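Local coordinates for Bd0816 (PDB 5CER), which probably acts as a serine-type D-Ala-D-Ala carboxypeptidase of the peptidase S13 family, cleaving the terminal D-alanine of peptidoglycan peptides, at residues S180-K184 and N185-K189; L240-Q244 and N245-F249. The protein carries 2 engineered substitutions. All coordinates share one frame; numbering follows the deposited sequence.

Contact 1 of 2, residues S180-K184 and N185-K189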
loop_
_atom_site.group_PDB
_atom_site.type_symbol
_atom_site.label_atom_id
_atom_site.label_comp_id
_atom_site.label_asym_id
_atom_site.label_seq_id
_atom_site.Cartn_x
_atom_site.Cartn_y
_atom_site.Cartn_z
ATOM N N SER A 180 -23.326 -24.377 3.938
ATOM C CA SER A 180 -23.971 -23.819 5.119
ATOM C C SER A 180 -23.040 -23.727 6.307
ATOM O O SER A 180 -21.971 -24.354 6.338
ATOM C CB SER A 180 -25.206 -24.621 5.500
ATOM O OG SER A 180 -24.859 -25.956 5.741
ATOM N N PHE A 181 -23.441 -22.888 7.262
ATOM C CA PHE A 181 -22.679 -22.644 8.488
ATOM C C PHE A 181 -22.916 -23.801 9.441
ATOM O O PHE A 181 -24.045 -24.275 9.552
ATOM C CB PHE A 181 -23.127 -21.322 9.124
ATOM C CG PHE A 181 -22.533 -21.058 10.482
ATOM C CD1 PHE A 181 -21.160 -20.887 10.639
ATOM C CD2 PHE A 181 -23.356 -20.958 11.610
ATOM C CE1 PHE A 181 -20.611 -20.627 11.887
ATOM C CE2 PHE A 181 -22.807 -20.709 12.858
ATOM C CZ PHE A 181 -21.429 -20.546 12.994
ATOM N N LEU A 182 -21.861 -24.249 10.117
ATOM C CA LEU A 182 -21.973 -25.260 11.165
ATOM C C LEU A 182 -20.963 -24.950 12.258
ATOM O O LEU A 182 -19.767 -25.116 12.028
ATOM C CB LEU A 182 -21.714 -26.650 10.593
ATOM C CG LEU A 182 -21.753 -27.841 11.556
ATOM C CD1 LEU A 182 -23.096 -27.910 12.278
ATOM C CD2 LEU A 182 -21.493 -29.142 10.813
ATOM N N PRO A 183 -21.428 -24.471 13.434
ATOM C CA PRO A 183 -20.484 -24.077 14.494
ATOM C C PRO A 183 -19.574 -25.215 14.882
ATOM O O PRO A 183 -19.952 -26.395 14.774
ATOM C CB PRO A 183 -21.382 -23.685 15.681
ATOM C CG PRO A 183 -22.748 -23.466 15.106
ATOM C CD PRO A 183 -22.833 -24.205 13.803
ATOM N N LYS A 184 -18.392 -24.856 15.369
ATOM C CA LYS A 184 -17.420 -25.844 15.833
ATOM C C LYS A 184 -18.005 -26.705 16.972
ATOM O O LYS A 184 -17.752 -27.901 17.025
ATOM C CB LYS A 184 -16.098 -25.159 16.243
ATOM C CG LYS A 184 -15.046 -26.116 16.839
ATOM C CD LYS A 184 -13.770 -25.414 17.284
ATOM C CE LYS A 184 -12.688 -26.430 17.659
ATOM N NZ LYS A 184 -11.644 -25.780 18.493
ATOM N N ASN A 185 -18.787 -26.086 17.853
ATOM C CA ASN A 185 -19.529 -26.813 18.892
ATOM C C ASN A 185 -20.324 -28.021 18.455
ATOM O O ASN A 185 -20.440 -28.989 19.199
ATOM C CB ASN A 185 -20.515 -25.880 19.598
ATOM C CG ASN A 185 -19.980 -25.398 20.951
ATOM O OD1 ASN A 185 -20.621 -25.467 22.026
ATOM N ND2 ASN A 185 -18.754 -24.942 20.901
ATOM N N ASN A 186 -20.859 -27.936 17.235
ATOM C CA ASN A 186 -21.769 -28.930 16.650
ATOM C C ASN A 186 -21.163 -29.821 15.572
ATOM O O ASN A 186 -21.882 -30.601 14.978
ATOM C CB ASN A 186 -22.958 -28.197 16.011
ATOM C CG ASN A 186 -23.745 -27.360 17.003
ATOM O OD1 ASN A 186 -23.548 -27.439 18.226
ATOM N ND2 ASN A 186 -24.634 -26.525 16.470
ATOM N N TYR A 187 -19.881 -29.696 15.260
ATOM C CA TYR A 187 -19.299 -30.572 14.257
ATOM C C TYR A 187 -18.651 -31.738 14.947
ATOM O O TYR A 187 -17.796 -31.554 15.795
ATOM C CB TYR A 187 -18.282 -29.862 13.342
ATOM C CG TYR A 187 -17.622 -30.869 12.428
ATOM C CD1 TYR A 187 -18.294 -31.361 11.302
ATOM C CD2 TYR A 187 -16.366 -31.400 12.729
ATOM C CE1 TYR A 187 -17.716 -32.319 10.481
ATOM C CE2 TYR A 187 -15.774 -32.346 11.903
ATOM C CZ TYR A 187 -16.449 -32.810 10.789
ATOM O OH TYR A 187 -15.868 -33.768 9.979
ATOM N N LYS A 188 -19.042 -32.935 14.556
ATOM C CA LYS A 188 -18.364 -34.163 14.971
ATOM C C LYS A 188 -18.202 -35.019 13.708
ATOM O O LYS A 188 -19.077 -35.054 12.826
ATOM C CB LYS A 188 -19.138 -34.871 16.123
ATOM C CG LYS A 188 -18.712 -34.446 17.630
ATOM C CD LYS A 188 -17.282 -34.877 17.905
ATOM C CE LYS A 188 -16.807 -34.537 19.296
ATOM N NZ LYS A 188 -16.541 -35.741 20.133
ATOM N N LYS A 189 -17.085 -35.722 13.626
ATOM C CA LYS A 189 -16.692 -36.351 12.376
ATOM C C LYS A 189 -17.040 -37.841 12.314
ATOM O O LYS A 189 -17.076 -38.512 13.338
ATOM C CB LYS A 189 -15.219 -36.116 12.069
ATOM C CG LYS A 189 -14.223 -36.274 13.190
ATOM C CD LYS A 189 -12.828 -36.057 12.624
ATOM C CE LYS A 189 -11.812 -35.785 13.711
ATOM N NZ LYS A 189 -10.496 -35.486 13.084
#
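Leu182 and Pro183 meet Asn186 and Tyr187 round a tight surface turn of 3-10 type. The turn closes the end of strand 175-181, an outermost strand of the mixed sheet, and starts the loop toward strand 194-199. Two successive backbone hydrogen bonds define it. Asn186 N donates to Pro183 O at 3.0 Å, which makes 183-186 a beta turn. Tyr187 N donates to Lys184 O at 3.3 Å and repeats the turn one residue on. Both donors stand well above the plane of the carbonyl they meet, consistent with the tight winding of the backbone.

Leu182 is the main apolar link across the turn. Its CG is anti to the backbone N (chi1 178°), and its two methyls reach different neighbours. CD1 rests on Asn186 CB at 3.7 Å. CD2 meets the edge of the Tyr187 ring, close to its plane, with CD1 of Tyr187 at 3.9 Å. The side chains of Leu182 and Tyr187 cross at about a right angle. The Tyr187 ring also stacks on His70 and meets the ring of His58, which ties the turn back to the sheet.

The N-terminal side of the turn is held separately. Lys184 N is hydrogen-bonded to Glu106 OE1, and Leu182 is paired through its backbone with Phe104 on the adjoining strand 98-104. The extended side chain of Lys184 touches Asp105 and Glu72. Asn186 brings its amide back beside the proline ring: with CG beside its backbone N (chi1 -60°), its amide ND2 lies 3.8 Å from Pro183 CG, a van der Waals contact.

Contact 2 of 2, residues L240-Q244 and N245-F249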
loop_
_atom_site.group_PDB
_atom_site.type_symbol
_atom_site.label_atom_id
_atom_site.label_comp_id
_atom_site.label_asym_id
_atom_site.label_seq_id
_atom_site.Cartn_x
_atom_site.Cartn_y
_atom_site.Cartn_z
ATOM N N LEU A 240 4.563 -0.775 24.743
ATOM C CA LEU A 240 4.919 0.573 24.332
ATOM C C LEU A 240 4.981 1.582 25.488
ATOM O O LEU A 240 5.295 2.751 25.270
ATOM C CB LEU A 240 3.961 1.052 23.259
ATOM C CG LEU A 240 3.956 0.258 21.959
ATOM C CD1 LEU A 240 2.884 0.788 21.029
ATOM C CD2 LEU A 240 5.305 0.313 21.257
ATOM N N LYS A 241 4.704 1.132 26.711
ATOM C CA LYS A 241 4.638 2.009 27.869
ATOM C C LYS A 241 3.758 3.215 27.577
ATOM O O LYS A 241 4.098 4.338 27.902
ATOM C CB LYS A 241 6.035 2.446 28.305
ATOM C CG LYS A 241 6.999 1.322 28.647
ATOM C CD LYS A 241 6.335 0.243 29.514
ATOM C CE LYS A 241 7.311 -0.563 30.359
ATOM N NZ LYS A 241 7.540 -1.913 29.784
ATOM N N ALA A 242 2.573 2.950 27.043
ATOM C CA ALA A 242 1.721 3.975 26.466
ATOM C C ALA A 242 0.264 3.793 26.844
ATOM O O ALA A 242 -0.263 2.672 26.809
ATOM C CB ALA A 242 1.858 3.922 24.978
ATOM N N ASP A 243 -0.376 4.880 27.264
ATOM C CA ASP A 243 -1.810 4.870 27.528
ATOM C C ASP A 243 -2.501 5.875 26.581
ATOM O O ASP A 243 -1.885 6.337 25.617
ATOM C CB ASP A 243 -2.092 5.119 29.002
ATOM C CG ASP A 243 -1.561 6.455 29.487
ATOM O OD1 ASP A 243 -1.371 7.390 28.689
ATOM O OD2 ASP A 243 -1.423 6.605 30.717
ATOM N N GLN A 244 -3.784 6.146 26.804
ATOM C CA GLN A 244 -4.559 7.097 25.976
ATOM C C GLN A 244 -3.953 8.489 25.741
ATOM O O GLN A 244 -4.254 9.126 24.740
ATOM C CB GLN A 244 -5.970 7.256 26.530
ATOM C CG GLN A 244 -6.088 7.919 27.932
ATOM C CD GLN A 244 -5.788 6.985 29.131
ATOM O OE1 GLN A 244 -5.458 5.801 28.967
ATOM N NE2 GLN A 244 -5.928 7.531 30.338
ATOM N N ASN A 245 -3.114 8.952 26.650
ATOM C CA ASN A 245 -2.336 10.164 26.415
ATOM C C ASN A 245 -1.390 10.057 25.244
ATOM O O ASN A 245 -1.064 11.065 24.645
ATOM C CB ASN A 245 -1.541 10.572 27.688
ATOM C CG ASN A 245 -2.445 10.929 28.865
ATOM O OD1 ASN A 245 -2.215 10.478 29.971
ATOM N ND2 ASN A 245 -3.530 11.627 28.594
ATOM N N GLN A 246 -0.898 8.869 24.948
ATOM C CA GLN A 246 0.046 8.650 23.846
ATOM C C GLN A 246 -0.564 8.021 22.595
ATOM O O GLN A 246 -0.001 8.139 21.506
ATOM C CB GLN A 246 1.219 7.747 24.297
ATOM C CG GLN A 246 2.199 8.376 25.251
ATOM C CD GLN A 246 1.729 8.294 26.678
ATOM O OE1 GLN A 246 1.284 7.242 27.148
ATOM N NE2 GLN A 246 1.869 9.396 27.392
ATOM N N ILE A 247 -1.649 7.264 22.761
ATOM C CA ILE A 247 -2.158 6.414 21.667
ATOM C C ILE A 247 -3.612 6.030 21.875
ATOM O O ILE A 247 -4.016 5.641 22.986
ATOM C CB ILE A 247 -1.236 5.191 21.470
ATOM C CG1 ILE A 247 -1.641 4.409 20.218
ATOM C CG2 ILE A 247 -1.197 4.278 22.706
ATOM C CD1 ILE A 247 -0.542 3.522 19.679
ATOM N N VAL A 248 -4.409 6.219 20.838
ATOM C CA VAL A 248 -5.811 5.740 20.806
ATOM C C VAL A 248 -6.051 5.046 19.482
ATOM O O VAL A 248 -5.826 5.640 18.434
ATOM C CB VAL A 248 -6.845 6.872 20.955
ATOM C CG1 VAL A 248 -8.279 6.332 21.010
ATOM C CG2 VAL A 248 -6.570 7.715 22.232
ATOM N N PHE A 249 -6.452 3.782 19.555
ATOM C CA PHE A 249 -6.778 3.003 18.386
ATOM C C PHE A 249 -8.258 2.638 18.370
ATOM O O PHE A 249 -8.872 2.374 19.417
ATOM C CB PHE A 249 -5.910 1.708 18.294
ATOM C CG PHE A 249 -4.681 1.831 17.439
ATOM C CD1 PHE A 249 -3.908 2.983 17.430
ATOM C CD2 PHE A 249 -4.240 0.749 16.689
ATOM C CE1 PHE A 249 -2.772 3.074 16.656
ATOM C CE2 PHE A 249 -3.085 0.856 15.895
ATOM C CZ PHE A 249 -2.361 2.019 15.888
#
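A chi1 of 60° in Asp243 sets CG between the backbone N and the carbonyl carbon. In Gln246, CG stays beside the backbone N and the chain then folds at chi2 (84°), which returns its amide toward Asp243. Gln246 OE1 accepts from Asp243 N at 2.9 Å, the donor lying only slightly out of the amide plane. Asp243 OD1 accepts from Asn245 N at 3.1 Å, from above the carboxylate plane. This second bond makes an Asx turn. It overlaps a beta turn over 243-246, closed by Gln246 N to Asp243 O at 2.8 Å. The same Asp243 O also takes Ile247 N at 3.0 Å, so one carbonyl grips two successive amides.

The turn links helix 228-239 to strand 247-248, an outermost strand of a three-stranded antiparallel sheet beside strand 267-268. It belongs to the region assigned to the S13 family, of the beta-lactamase clan. On the inner side, Ala242 CB packs on Ile247 CG2 at 3.8 Å. Ile247 continues onto Phe232 and Ala236 of the helix and Ile38 of helix 35-47.

The polar groups also crowd one another. Asp243 OD1 and Gln246 OE1, both acceptors, stand 3.1 Å apart, a pairing likely to cost some electrostatic energy. Within the turn, Gln244 CA sends its C-H almost straight at Ile247 O, 3.4 Å away.

How the contacts relate
Both contacts are local turns beside an outermost strand, but in different sheets. Contact 1 follows its strand; contact 2 precedes its own. Their centres lie 40 Å apart, with nearest atoms about 27 Å apart, and they do not touch. Contact 1 lies at the surface, with no buried residue among those that touch. Its turn bonds are purely backbone, and its side chains meet by apolar and van der Waals contact. Contact 2 is partly buried. There, side-chain acceptors add to the backbone bonds. A stacked histidine helps join contact 1 to its sheet, with backbone pairing to strand 98-104; apolar packing of Ile247 against the helices joins contact 2 to its surroundings.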